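Local atomic coordinates of putative metal-sulfur cluster biosynthesis proteins YuaD (Bacillus subtilis, PDB entry 1ORU), a protein that is of unknown function but carries a MOSC domain, so it may bind molybdenum or pyridoxal phosphate, and is a putative metal-sulfur cluster biosynthesis protein. Residues A10-L15 against D177-H182; K21-K26 against I133-V138; D32-G37 against E168-V173; V72-C77 against N97-G102; E92-N97 against E137-Y142. One frame throughout, in Å; residues are numbered along the deposited sequence. Where two conformers were deposited one is given.

Interaction 1. Residues A10-L15 against D177-H182; sequences AKAEGL and DEIEVH
Asp177 opens the pairing through its backbone: its O takes the N-H of Ala12 at 2.9 Å, almost straight at 175° and nearly along the C=O axis. Its side chain turns back instead, OD2 accepting from the backbone N of Tyr174. Glu178 follows in a non-hydrogen-bonded antiparallel pair with Lys11. Glu178 CG lies anti to its backbone N, 3.6 Å from Ala10 O, while the extended chain of Lys11 rises on the same face of the sheet. Ile179 pairs with Ala10, and the two carry the apolar part. Ile179 gives its N to Ala10 O at 2.8 Å, from above the carbonyl plane, and takes Ala10 N on its own O at 2.9 Å. Ile179 CG1 stands in the crowded position between backbone N and carbonyl carbon (chi1 54°), which brings it over the Ala10 backbone and 3.7 Å from Ala10 CB. Farther on, Val181 CG2 only just reaches Ala10 CB, at 4.4 Å; the segment directions are 132° apart, well short of antiparallel. The join of 177-179 to Ala10 and Ala12 thus rests on three main-chain bonds, leaving one face apolar and buried at Ala10 and Ile179, the other charged and exposed at Lys11 and Glu178.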
# COMPACT_ATOMS: atom_id res chain seq x y z
N ALA A 10 19.57 -5.44 7.33
CA ALA A 10 19.47 -4.57 8.50
C ALA A 10 19.14 -5.45 9.70
O ALA A 10 19.21 -6.68 9.62
CB ALA A 10 18.39 -3.51 8.30
N LYS A 11 18.76 -4.82 10.81
CA LYS A 11 18.48 -5.56 12.03
C LYS A 11 17.31 -5.03 12.83
O LYS A 11 17.09 -3.83 12.92
CB LYS A 11 19.74 -5.55 12.90
CG LYS A 11 19.60 -6.21 14.26
CD LYS A 11 20.93 -6.14 15.02
CE LYS A 11 20.87 -6.80 16.38
NZ LYS A 11 22.16 -6.65 17.12
N ALA A 12 16.55 -5.95 13.43
CA ALA A 12 15.43 -5.58 14.28
C ALA A 12 16.01 -5.53 15.69
O ALA A 12 16.20 -6.57 16.33
CB ALA A 12 14.33 -6.64 14.19
N GLU A 13 16.32 -4.33 16.17
CA GLU A 13 16.90 -4.14 17.50
C GLU A 13 15.89 -4.40 18.61
O GLU A 13 16.24 -4.93 19.66
CB GLU A 13 17.44 -2.72 17.68
CG GLU A 13 18.65 -2.37 16.84
CD GLU A 13 19.93 -3.05 17.31
OE1 GLU A 13 19.90 -3.74 18.35
OE2 GLU A 13 20.96 -2.89 16.63
N GLY A 14 14.64 -4.01 18.37
CA GLY A 14 13.62 -4.21 19.38
C GLY A 14 12.24 -4.47 18.82
O GLY A 14 11.91 -4.03 17.72
N LEU A 15 11.44 -5.22 19.58
CA LEU A 15 10.07 -5.55 19.20
C LEU A 15 9.20 -5.09 20.36
O LEU A 15 9.59 -5.22 21.53
CB LEU A 15 9.93 -7.06 19.01
CG LEU A 15 10.86 -7.70 17.97
CD1 LEU A 15 10.61 -9.21 17.96
CD2 LEU A 15 10.61 -7.09 16.58
N ASP A 177 16.77 -10.12 15.31
CA ASP A 177 16.67 -10.74 14.00
C ASP A 177 17.32 -9.90 12.92
O ASP A 177 17.16 -8.68 12.88
CB ASP A 177 15.20 -10.93 13.60
CG ASP A 177 14.62 -12.25 14.07
OD1 ASP A 177 15.37 -13.06 14.66
OD2 ASP A 177 13.42 -12.48 13.82
N GLU A 178 18.06 -10.56 12.03
CA GLU A 178 18.67 -9.86 10.91
C GLU A 178 17.54 -9.82 9.88
O GLU A 178 16.87 -10.82 9.64
CB GLU A 178 19.86 -10.66 10.37
CG GLU A 178 20.85 -9.84 9.57
CD GLU A 178 22.04 -10.65 9.12
OE1 GLU A 178 21.87 -11.55 8.27
OE2 GLU A 178 23.16 -10.39 9.61
N ILE A 179 17.29 -8.65 9.29
CA ILE A 179 16.23 -8.55 8.31
C ILE A 179 16.74 -8.26 6.91
O ILE A 179 17.81 -7.66 6.72
CB ILE A 179 15.19 -7.47 8.70
CG1 ILE A 179 15.89 -6.13 8.96
CG2 ILE A 179 14.43 -7.94 9.93
CD1 ILE A 179 14.92 -4.98 9.21
N GLU A 180 15.97 -8.69 5.92
CA GLU A 180 16.30 -8.50 4.52
C GLU A 180 15.34 -7.46 3.97
O GLU A 180 14.13 -7.68 3.95
CB GLU A 180 16.11 -9.81 3.76
CG GLU A 180 16.64 -9.81 2.34
CD GLU A 180 18.15 -9.95 2.30
OE1 GLU A 180 18.70 -10.03 1.18
OE2 GLU A 180 18.77 -9.98 3.38
N VAL A 181 15.87 -6.31 3.54
CA VAL A 181 15.02 -5.26 3.00
C VAL A 181 15.08 -5.26 1.48
O VAL A 181 16.17 -5.23 0.90
CB VAL A 181 15.45 -3.87 3.53
CG1 VAL A 181 14.54 -2.78 2.95
CG2 VAL A 181 15.39 -3.86 5.06
N HIS A 182 13.91 -5.34 0.85
CA HIS A 182 13.80 -5.31 -0.60
C HIS A 182 13.23 -3.93 -0.91
O HIS A 182 12.01 -3.71 -0.82
CB HIS A 182 12.87 -6.42 -1.08
CG HIS A 182 13.36 -7.80 -0.74
ND1 HIS A 182 14.10 -8.57 -1.60
CD2 HIS A 182 13.25 -8.51 0.41
CE1 HIS A 182 14.44 -9.70 -1.01
NE2 HIS A 182 13.93 -9.69 0.21

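Interaction 2. Residues K21-K26 against I133-V138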
# COMPACT_ATOMS: atom_id res chain seq x y z
N LYS A 21 -5.01 -0.08 25.95
CA LYS A 21 -5.53 1.05 25.18
C LYS A 21 -4.45 2.10 24.92
O LYS A 21 -4.60 2.94 24.04
CB LYS A 21 -6.71 1.69 25.91
CG LYS A 21 -7.97 0.83 25.97
CD LYS A 21 -7.74 -0.49 26.71
CE LYS A 21 -7.31 -0.27 28.16
NZ LYS A 21 -7.10 -1.56 28.88
N SER A 22 -3.38 2.07 25.70
CA SER A 22 -2.28 3.03 25.55
C SER A 22 -1.49 2.73 24.28
O SER A 22 -1.27 1.57 23.95
CB SER A 22 -1.34 2.94 26.74
OG SER A 22 -0.15 3.67 26.51
N PHE A 23 -1.06 3.77 23.57
CA PHE A 23 -0.29 3.51 22.36
C PHE A 23 1.20 3.37 22.65
O PHE A 23 1.97 3.02 21.76
CB PHE A 23 -0.55 4.59 21.29
CG PHE A 23 0.03 5.94 21.60
CD1 PHE A 23 1.41 6.14 21.62
CD2 PHE A 23 -0.81 7.03 21.82
CE1 PHE A 23 1.94 7.41 21.84
CE2 PHE A 23 -0.29 8.30 22.04
CZ PHE A 23 1.09 8.49 22.06
N VAL A 24 1.60 3.63 23.89
CA VAL A 24 2.99 3.47 24.27
C VAL A 24 3.17 1.96 24.41
O VAL A 24 2.53 1.32 25.24
CB VAL A 24 3.31 4.19 25.59
CG1 VAL A 24 4.71 3.83 26.07
CG2 VAL A 24 3.22 5.69 25.38
N THR A 25 4.04 1.41 23.58
CA THR A 25 4.27 -0.03 23.55
C THR A 25 5.26 -0.52 24.60
O THR A 25 5.98 0.28 25.21
CB THR A 25 4.76 -0.44 22.15
OG1 THR A 25 5.91 0.34 21.80
CG2 THR A 25 3.67 -0.17 21.12
N LYS A 26 5.29 -1.84 24.81
CA LYS A 26 6.21 -2.44 25.76
C LYS A 26 7.03 -3.52 25.06
O LYS A 26 6.51 -4.30 24.26
CB LYS A 26 5.47 -3.02 26.98
CG LYS A 26 4.45 -4.09 26.68
CD LYS A 26 3.77 -4.55 27.96
CE LYS A 26 3.07 -3.39 28.66
NZ LYS A 26 2.32 -3.84 29.86
N ILE A 133 0.56 15.06 17.21
CA ILE A 133 0.86 15.62 18.52
C ILE A 133 0.96 14.67 19.73
O ILE A 133 1.75 14.91 20.63
CB ILE A 133 -0.15 16.74 18.86
CG1 ILE A 133 0.44 17.69 19.91
CG2 ILE A 133 -1.45 16.14 19.36
CD1 ILE A 133 1.53 18.59 19.37
N GLN A 134 0.17 13.60 19.73
CA GLN A 134 0.16 12.65 20.84
C GLN A 134 1.54 12.19 21.31
O GLN A 134 1.89 12.36 22.48
CB GLN A 134 -0.71 11.44 20.50
CG GLN A 134 -2.17 11.79 20.23
CD GLN A 134 -2.84 12.49 21.40
OE1 GLN A 134 -2.40 13.55 21.84
NE2 GLN A 134 -3.92 11.90 21.89
N PRO A 135 2.34 11.58 20.41
CA PRO A 135 3.68 11.13 20.84
C PRO A 135 4.51 12.30 21.36
O PRO A 135 5.34 12.13 22.25
CB PRO A 135 4.26 10.53 19.56
CG PRO A 135 3.04 10.04 18.83
CD PRO A 135 2.08 11.19 19.02
N GLY A 136 4.28 13.48 20.78
CA GLY A 136 5.01 14.65 21.21
C GLY A 136 4.70 14.98 22.66
O GLY A 136 5.58 15.37 23.43
N GLU A 137 3.44 14.81 23.04
CA GLU A 137 3.01 15.08 24.41
C GLU A 137 3.59 14.03 25.36
O GLU A 137 3.83 14.31 26.53
CB GLU A 137 1.48 15.10 24.47
CG GLU A 137 0.90 16.13 23.51
CD GLU A 137 -0.61 16.22 23.56
OE1 GLU A 137 -1.27 15.19 23.32
OE2 GLU A 137 -1.12 17.32 23.84
N VAL A 138 3.82 12.83 24.84
CA VAL A 138 4.41 11.76 25.63
C VAL A 138 5.87 12.13 25.89
O VAL A 138 6.36 12.03 27.02
CB VAL A 138 4.36 10.41 24.88
CG1 VAL A 138 5.16 9.35 25.64
CG2 VAL A 138 2.91 9.96 24.72
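An ST turn shapes the loop between strands 5-17 and 26-28 where it meets helix 133-142: Ser22 OG accepts the backbone N-H of Val24 at 3.2 Å. The residue within that turn, Phe23, carries most of the contact. Its CG sits in the crowded position between the backbone N and the carbonyl carbon (chi1 71°), and from there the ring points its far end at the helix. Phe23 CZ meets Val138 CG2 at 3.5 Å, the two side chains running tip to tip, and lies 3.7 Å from the backbone N of Pro135. One ring atom along, Phe23 CE2 touches Gln134 CB, also at 3.5 Å, with the side chains crossing at about a right angle. The Pro135 ring likewise crosses Phe23, with Pro135 CG 4.1 Å from Phe23 CZ. The tip of the Phe23 ring, CZ and its neighbours, thus meets Gln134, Pro135 and Val138, which one helical turn brings together: Val138 N bonds back to Gln134 O at 3.1 Å. Val138 uses both its branches, since Val138 CG1, anti to the backbone N (chi1 172°), obliquely meets Val24 CG2 at 4.2 Å. No hydrogen bond crosses between 21-26 and 133-138, so contact alone joins them here. Farther along the loop Thr25 OG1 bonds to Ala96 O, while on the helix Pro135 also packs on Phe153 of helix 149-156. The arrangement is plain loop-on-helix packing at the surface of the MOSC domain, the tip of an aromatic ring meeting residues 134, 135 and 138 of helix 133-142.

Interaction 3. Residues D32-G37 against E168-V173; sequences DFDYGG and ERPGAV. With SO4 (sulfate ion), chain F.
Phe33 O is held by one hydrogen bond and one CA-H...O contact: it takes the N-H of Gly171 at 2.9 Å, in the carbonyl plane, and has Pro170 CA beside it at 3.2 Å. In return Phe33 N gives to Gly171 O at 2.9 Å, from above the carbonyl plane. The two bonds make Phe33 and Gly171 a hydrogen-bonded antiparallel pair. Next to it, Asp32 and Ala172 form a non-hydrogen-bonded pair. The Phe33 ring, its CG anti to the carbonyl carbon, presents one face to Val173, whose CG2 stands 4.0 Å from the ring centroid in a CH-pi contact. The other branch, CG1, reaches the ring at CE2.

Beyond the strand the chain makes a type II turn from Asp34 to Gly37. Asp34 OD1 takes the N-H of Tyr35 at 2.7 Å, with a bent 137° at the hydrogen, and rests on Pro170 CG. The turn sets the Tyr35 ring over Pro170 in a second CH-pi contact, Pro170 CG lying 3.7 Å from the ring centroid, while Glu168 O sits at the ring edge.

Arg169 is extended from CG to NE, and Arg169 NH2 bonds a sulfate O1 at 3.1 Å. That ion, probably from the crystallisation liquor, also bonds Glu62 N of the second subunit. Glu168, salt-bridged to Arg114, and Arg169 both face Ala122 of strand 122-128, a classic beta bulge at the end of strand 163-169; after the corner the chain runs into the small two-stranded sheet of 30-33 and 171-174.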
# COMPACT_ATOMS: atom_id res chain seq x y z
N ASP A 32 4.30 -12.20 17.15
CA ASP A 32 3.72 -13.01 16.09
C ASP A 32 3.10 -12.05 15.09
O ASP A 32 2.33 -11.16 15.47
CB ASP A 32 2.64 -13.95 16.63
CG ASP A 32 3.21 -15.09 17.44
OD1 ASP A 32 4.13 -15.77 16.94
OD2 ASP A 32 2.73 -15.31 18.57
N PHE A 33 3.46 -12.19 13.82
CA PHE A 33 2.89 -11.37 12.77
C PHE A 33 1.89 -12.27 12.05
O PHE A 33 2.21 -13.40 11.70
CB PHE A 33 3.94 -10.91 11.75
CG PHE A 33 4.84 -9.80 12.23
CD1 PHE A 33 4.56 -9.09 13.40
CD2 PHE A 33 5.96 -9.44 11.49
CE1 PHE A 33 5.38 -8.04 13.81
CE2 PHE A 33 6.79 -8.39 11.89
CZ PHE A 33 6.50 -7.69 13.05
N ASP A 34 0.68 -11.76 11.86
CA ASP A 34 -0.35 -12.53 11.16
C ASP A 34 -1.11 -11.50 10.33
O ASP A 34 -0.93 -10.30 10.51
CB ASP A 34 -1.29 -13.20 12.16
CG ASP A 34 -2.13 -14.30 11.54
OD1 ASP A 34 -2.11 -14.46 10.30
OD2 ASP A 34 -2.82 -15.02 12.29
N TYR A 35 -1.95 -11.96 9.41
CA TYR A 35 -2.71 -11.02 8.61
C TYR A 35 -3.50 -10.14 9.59
O TYR A 35 -4.20 -10.66 10.46
CB TYR A 35 -3.65 -11.77 7.66
CG TYR A 35 -2.89 -12.61 6.66
CD1 TYR A 35 -1.98 -12.03 5.79
CD2 TYR A 35 -3.08 -13.99 6.59
CE1 TYR A 35 -1.26 -12.81 4.87
CE2 TYR A 35 -2.38 -14.77 5.68
CZ TYR A 35 -1.47 -14.17 4.82
OH TYR A 35 -0.78 -14.94 3.90
N GLY A 36 -3.35 -8.83 9.47
CA GLY A 36 -4.05 -7.93 10.37
C GLY A 36 -3.09 -7.28 11.36
O GLY A 36 -3.42 -6.25 11.96
N GLY A 37 -1.91 -7.87 11.52
CA GLY A 37 -0.92 -7.31 12.42
C GLY A 37 -0.47 -8.26 13.51
O GLY A 37 -0.30 -9.46 13.27
N GLU A 168 2.41 -8.97 5.13
CA GLU A 168 2.25 -9.64 3.84
C GLU A 168 2.35 -11.16 3.98
O GLU A 168 1.75 -11.90 3.20
CB GLU A 168 3.29 -9.11 2.84
CG GLU A 168 3.12 -9.66 1.41
CD GLU A 168 3.89 -8.86 0.36
OE1 GLU A 168 4.88 -8.18 0.73
OE2 GLU A 168 3.51 -8.91 -0.84
N ARG A 169 3.13 -11.63 4.95
CA ARG A 169 3.25 -13.06 5.20
C ARG A 169 3.43 -13.29 6.69
O ARG A 169 4.30 -12.69 7.33
CB ARG A 169 4.44 -13.68 4.45
CG ARG A 169 4.35 -15.21 4.45
CD ARG A 169 5.56 -15.89 3.85
NE ARG A 169 5.37 -17.34 3.78
CZ ARG A 169 6.33 -18.21 3.47
NH1 ARG A 169 7.56 -17.78 3.20
NH2 ARG A 169 6.06 -19.51 3.41
N PRO A 170 2.60 -14.17 7.27
CA PRO A 170 2.66 -14.46 8.71
C PRO A 170 3.96 -15.15 9.14
O PRO A 170 4.63 -15.79 8.32
CB PRO A 170 1.44 -15.36 8.93
CG PRO A 170 0.51 -14.96 7.81
CD PRO A 170 1.46 -14.87 6.66
N GLY A 171 4.29 -15.02 10.42
CA GLY A 171 5.49 -15.63 10.94
C GLY A 171 5.93 -14.97 12.23
O GLY A 171 5.49 -13.87 12.55
N ALA A 172 6.79 -15.65 12.98
CA ALA A 172 7.29 -15.11 14.25
C ALA A 172 8.54 -14.27 14.02
O ALA A 172 9.33 -14.56 13.12
CB ALA A 172 7.60 -16.24 15.21
N VAL A 173 8.71 -13.23 14.83
CA VAL A 173 9.88 -12.37 14.74
C VAL A 173 10.49 -12.32 16.14
O VAL A 173 9.77 -12.35 17.14
CB VAL A 173 9.52 -10.96 14.21
CG1 VAL A 173 9.03 -11.07 12.77
CG2 VAL A 173 8.44 -10.31 15.08
S SO4 F . 2.68 -21.68 1.79
O1 SO4 F . 3.49 -21.17 2.92
O2 SO4 F . 1.65 -22.62 2.29
O3 SO4 F . 2.00 -20.53 1.14
O4 SO4 F . 3.53 -22.36 0.78

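Interaction 4. Residues V72-C77 against N97-G102; sequences VSIEEC and NVAVSG
Glu75 leaves the first turn of helix 74-84 from a CB that sets CG anti to the carbonyl carbon; the chain then bends at chi2 (85°), and that bend carries CD and the carboxylate oxygens to the end of strand 98-101. Glu75 CD comes within 3.4 Å of Gly102 N. Glu75 OE2 takes the N-H of Gly102 N at 2.7 Å, almost straight at 177°, from above the carboxylate plane. Glu75 OE2 also rests 3.5 Å from Ser101 CA. The other oxygen, OE1, accepts from Met103 N just past the strand, so the carboxylate is held at both tips.

This is the start of the helix in a beta-alpha-beta unit: strand 69-73 turns directly into helix 74-84, and the return strand 98-101 pairs with the first in parallel. Val72 gives its N to Val98 O, Val72 O receives Val100 N at 2.8 Å, and Ile74 N, already in the helix, bonds to Val100 O at 2.7 Å, nearly along the C=O axis. Ser73 sits where strand becomes helix. It is the N-cap residue, and Ser73 OG, in the crowded position between backbone N and carbonyl carbon, accepts Glu76 N at 2.9 Å, a capping bond; Met103 O is a second partner of this hydroxyl. Its CB meanwhile lies against Val100 CG2. On the face carrying Val72 and Ala99, Ala99 CB is touched by Val72 CG2 and by Ile74 CD1, the latter at 4.1 Å. Ser101 OG hydrogen-bonds Glu13 OE2 on strand 5-17, the next strand of the sheet.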
# COMPACT_ATOMS: atom_id res chain seq x y z
N VAL A 72 10.28 2.11 13.30
CA VAL A 72 11.14 3.28 13.42
C VAL A 72 12.58 2.76 13.43
O VAL A 72 12.82 1.60 13.76
CB VAL A 72 10.91 4.08 14.74
CG1 VAL A 72 9.48 4.58 14.79
CG2 VAL A 72 11.23 3.22 15.96
N SER A 73 13.53 3.60 13.06
CA SER A 73 14.91 3.17 13.08
C SER A 73 15.60 3.89 14.23
O SER A 73 15.28 5.04 14.54
CB SER A 73 15.61 3.49 11.75
OG SER A 73 16.18 4.78 11.75
N ILE A 74 16.53 3.20 14.88
CA ILE A 74 17.27 3.77 16.00
C ILE A 74 17.98 5.04 15.53
O ILE A 74 18.00 6.05 16.24
CB ILE A 74 18.34 2.78 16.53
CG1 ILE A 74 17.65 1.54 17.12
CG2 ILE A 74 19.23 3.47 17.56
CD1 ILE A 74 16.69 1.83 18.25
N GLU A 75 18.55 4.99 14.32
CA GLU A 75 19.26 6.14 13.77
C GLU A 75 18.37 7.38 13.65
O GLU A 75 18.77 8.47 14.05
CB GLU A 75 19.85 5.81 12.40
CG GLU A 75 20.95 4.77 12.39
CD GLU A 75 20.42 3.35 12.33
OE1 GLU A 75 19.27 3.16 11.88
OE2 GLU A 75 21.16 2.41 12.71
N GLU A 76 17.17 7.21 13.09
CA GLU A 76 16.27 8.35 12.94
C GLU A 76 15.74 8.86 14.29
O GLU A 76 15.54 10.06 14.48
CB GLU A 76 15.11 8.01 11.99
CG GLU A 76 15.57 7.73 10.55
CD GLU A 76 14.44 7.63 9.54
OE1 GLU A 76 13.37 7.07 9.88
OE2 GLU A 76 14.61 8.11 8.39
N CYS A 77 15.53 7.95 15.24
CA CYS A 77 15.06 8.36 16.56
C CYS A 77 16.12 9.23 17.23
O CYS A 77 15.79 10.19 17.91
CB CYS A 77 14.77 7.14 17.45
SG CYS A 77 13.22 6.30 17.06
N ASN A 97 6.36 -0.83 16.86
CA ASN A 97 6.28 -2.26 17.10
C ASN A 97 7.63 -2.88 16.79
O ASN A 97 7.98 -3.94 17.31
CB ASN A 97 5.22 -2.90 16.20
CG ASN A 97 3.83 -2.40 16.51
OD1 ASN A 97 3.32 -2.58 17.63
ND2 ASN A 97 3.20 -1.75 15.54
N VAL A 98 8.39 -2.22 15.93
CA VAL A 98 9.71 -2.69 15.56
C VAL A 98 10.67 -1.51 15.47
O VAL A 98 10.36 -0.48 14.86
CB VAL A 98 9.71 -3.42 14.19
CG1 VAL A 98 11.10 -4.00 13.91
CG2 VAL A 98 8.66 -4.51 14.17
N ALA A 99 11.82 -1.65 16.11
CA ALA A 99 12.83 -0.62 16.05
C ALA A 99 13.99 -1.29 15.32
O ALA A 99 14.52 -2.30 15.79
CB ALA A 99 13.25 -0.20 17.46
N VAL A 100 14.36 -0.75 14.17
CA VAL A 100 15.44 -1.32 13.39
C VAL A 100 16.71 -0.48 13.45
O VAL A 100 16.66 0.70 13.78
CB VAL A 100 15.04 -1.48 11.90
CG1 VAL A 100 13.80 -2.36 11.79
CG2 VAL A 100 14.80 -0.11 11.28
N SER A 101 17.84 -1.12 13.17
CA SER A 101 19.12 -0.41 13.13
C SER A 101 19.71 -0.72 11.76
O SER A 101 19.36 -1.74 11.14
CB SER A 101 20.07 -0.88 14.25
OG SER A 101 20.48 -2.22 14.11
N GLY A 102 20.56 0.17 11.27
CA GLY A 102 21.14 -0.04 9.96
C GLY A 102 20.28 0.58 8.88
O GLY A 102 20.49 0.33 7.69

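Interaction 5. Residues E92-N97 against E137-Y142; sequences EWLGAN and EVIQSY
One face of the Trp93 indole carries the Tyr142 ring in an offset stack: the five-membered ring and the phenol have centroids 4.0 Å apart and planes only 13° from parallel. On the tyrosine, Trp93 CE2 lies over one face, displaced toward the rim, while Val138 CG1 is in plane at its edge. The closest atoms are Trp93 NE1 and Tyr142 CE2, 3.3 Å apart. This is loop-to-helix packing in the MOSC domain, where the segment leading into strand 98-101 lies against helix 133-142, and no direct hydrogen bond crosses it. Both rings leave their separate backbones with CG anti to the carbonyl carbon, and from there overlap ring on ring. Beside the stack the contact is aliphatic. Ile139, crossing the indole at about a right angle, brings its CG1 to 4.2 Å from Trp93 CE3. Ile139 CD1 meets Leu94 CD2 at 4.2 Å, and both residues also pack on Phe153 of helix 149-156. Trp93 CB adds a touch on Val138 CG1. Toward the end of the segment Ser141 folds back on the chain, Ser141 OG giving a 2.6 Å hydrogen bond to a lone pair of Val138 O. At the indole edge, in plane, a water accepts the N-H of Trp93 NE1 at 3.0 Å and also hydrogen-bonds Tyr142 OH, 3.2 Å away.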
# COMPACT_ATOMS: atom_id res chain seq x y z
N GLU A 92 9.29 3.05 22.12
CA GLU A 92 8.06 2.82 22.87
C GLU A 92 7.18 4.07 22.93
O GLU A 92 5.96 3.99 22.81
CB GLU A 92 8.37 2.36 24.30
CG GLU A 92 9.08 1.03 24.39
CD GLU A 92 10.58 1.17 24.58
OE1 GLU A 92 11.21 1.94 23.83
OE2 GLU A 92 11.13 0.49 25.48
N TRP A 93 7.82 5.21 23.14
CA TRP A 93 7.10 6.48 23.24
C TRP A 93 6.39 6.82 21.94
O TRP A 93 5.38 7.53 21.94
CB TRP A 93 8.07 7.60 23.59
CG TRP A 93 8.85 7.38 24.85
CD1 TRP A 93 8.61 6.45 25.82
CD2 TRP A 93 9.99 8.13 25.28
NE1 TRP A 93 9.53 6.58 26.83
CE2 TRP A 93 10.39 7.60 26.52
CE3 TRP A 93 10.71 9.20 24.73
CZ2 TRP A 93 11.48 8.11 27.23
CZ3 TRP A 93 11.79 9.70 25.44
CH2 TRP A 93 12.17 9.15 26.68
N LEU A 94 6.93 6.32 20.83
CA LEU A 94 6.34 6.59 19.52
C LEU A 94 5.36 5.49 19.11
O LEU A 94 4.82 5.51 18.01
CB LEU A 94 7.44 6.73 18.47
CG LEU A 94 8.52 7.78 18.75
CD1 LEU A 94 9.57 7.75 17.64
CD2 LEU A 94 7.89 9.15 18.85
N GLY A 95 5.14 4.54 20.01
CA GLY A 95 4.23 3.44 19.74
C GLY A 95 4.71 2.49 18.65
O GLY A 95 3.91 1.84 17.98
N ALA A 96 6.02 2.40 18.48
CA ALA A 96 6.59 1.52 17.46
C ALA A 96 6.48 0.05 17.86
O ALA A 96 6.50 -0.29 19.04
CB ALA A 96 8.04 1.88 17.21
N ASN A 97 6.36 -0.83 16.86
CA ASN A 97 6.28 -2.26 17.10
C ASN A 97 7.63 -2.88 16.79
O ASN A 97 7.98 -3.94 17.31
CB ASN A 97 5.22 -2.90 16.20
CG ASN A 97 3.83 -2.40 16.51
OD1 ASN A 97 3.32 -2.58 17.63
ND2 ASN A 97 3.20 -1.75 15.54
N GLU A 137 3.44 14.81 23.04
CA GLU A 137 3.01 15.08 24.41
C GLU A 137 3.59 14.03 25.36
O GLU A 137 3.83 14.31 26.53
CB GLU A 137 1.48 15.10 24.47
CG GLU A 137 0.90 16.13 23.51
CD GLU A 137 -0.61 16.22 23.56
OE1 GLU A 137 -1.27 15.19 23.32
OE2 GLU A 137 -1.12 17.32 23.84
N VAL A 138 3.82 12.83 24.84
CA VAL A 138 4.41 11.76 25.63
C VAL A 138 5.87 12.13 25.89
O VAL A 138 6.36 12.03 27.02
CB VAL A 138 4.36 10.41 24.88
CG1 VAL A 138 5.16 9.35 25.64
CG2 VAL A 138 2.91 9.96 24.72
N ILE A 139 6.57 12.55 24.84
CA ILE A 139 7.96 12.93 24.98
C ILE A 139 8.07 14.08 25.97
O ILE A 139 9.00 14.14 26.78
CB ILE A 139 8.56 13.35 23.62
CG1 ILE A 139 8.60 12.14 22.67
CG2 ILE A 139 9.96 13.91 23.81
CD1 ILE A 139 8.95 12.47 21.22
N GLN A 140 7.11 15.00 25.91
CA GLN A 140 7.10 16.14 26.81
C GLN A 140 7.06 15.69 28.26
O GLN A 140 7.76 16.25 29.11
CB GLN A 140 5.89 17.03 26.52
CG GLN A 140 5.75 18.21 27.49
CD GLN A 140 6.80 19.27 27.26
OE1 GLN A 140 6.65 20.13 26.40
NE2 GLN A 140 7.88 19.22 28.03
N SER A 141 6.26 14.66 28.56
CA SER A 141 6.14 14.18 29.93
C SER A 141 7.44 13.62 30.50
O SER A 141 7.60 13.55 31.72
CB SER A 141 5.02 13.13 30.04
OG SER A 141 5.34 11.92 29.38
N TYR A 142 8.37 13.23 29.63
CA TYR A 142 9.65 12.69 30.09
C TYR A 142 10.68 13.80 30.28
O TYR A 142 11.73 13.59 30.89
CB TYR A 142 10.18 11.65 29.11
CG TYR A 142 9.44 10.33 29.21
CD1 TYR A 142 9.72 9.44 30.25
CD2 TYR A 142 8.43 10.00 28.31
CE1 TYR A 142 9.00 8.25 30.38
CE2 TYR A 142 7.70 8.82 28.44
CZ TYR A 142 8.00 7.95 29.48
OH TYR A 142 7.27 6.79 29.62
O HOH W 1 9.57 4.65 29.18

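In the fold
Interactions 1 and 4 are backbone-bonded joins: interaction 1 uses strand 5-17 and interaction 4 strand 98-101, neighbours in one mixed sheet, where Lys11 O meets Ser101 N. Interaction 3 is also a strand pairing, but in a small separate sheet that adds CH-pi contacts and lies beside the second subunit; Phe33 still reaches Val98. All three are partly buried, with interaction 4 nearest the chain's centre, about 8 Å between centres. Interactions 2 and 5 have no hydrogen bond directly across them. They place two loops on helix 133-142, with Val138 in both; interaction 2 is a surface contact, interaction 5 buried. Leu94 packs on Cys77 and Val72, and Ala96 on Val72, joining the loop to strand 69-73 and helix 74-84.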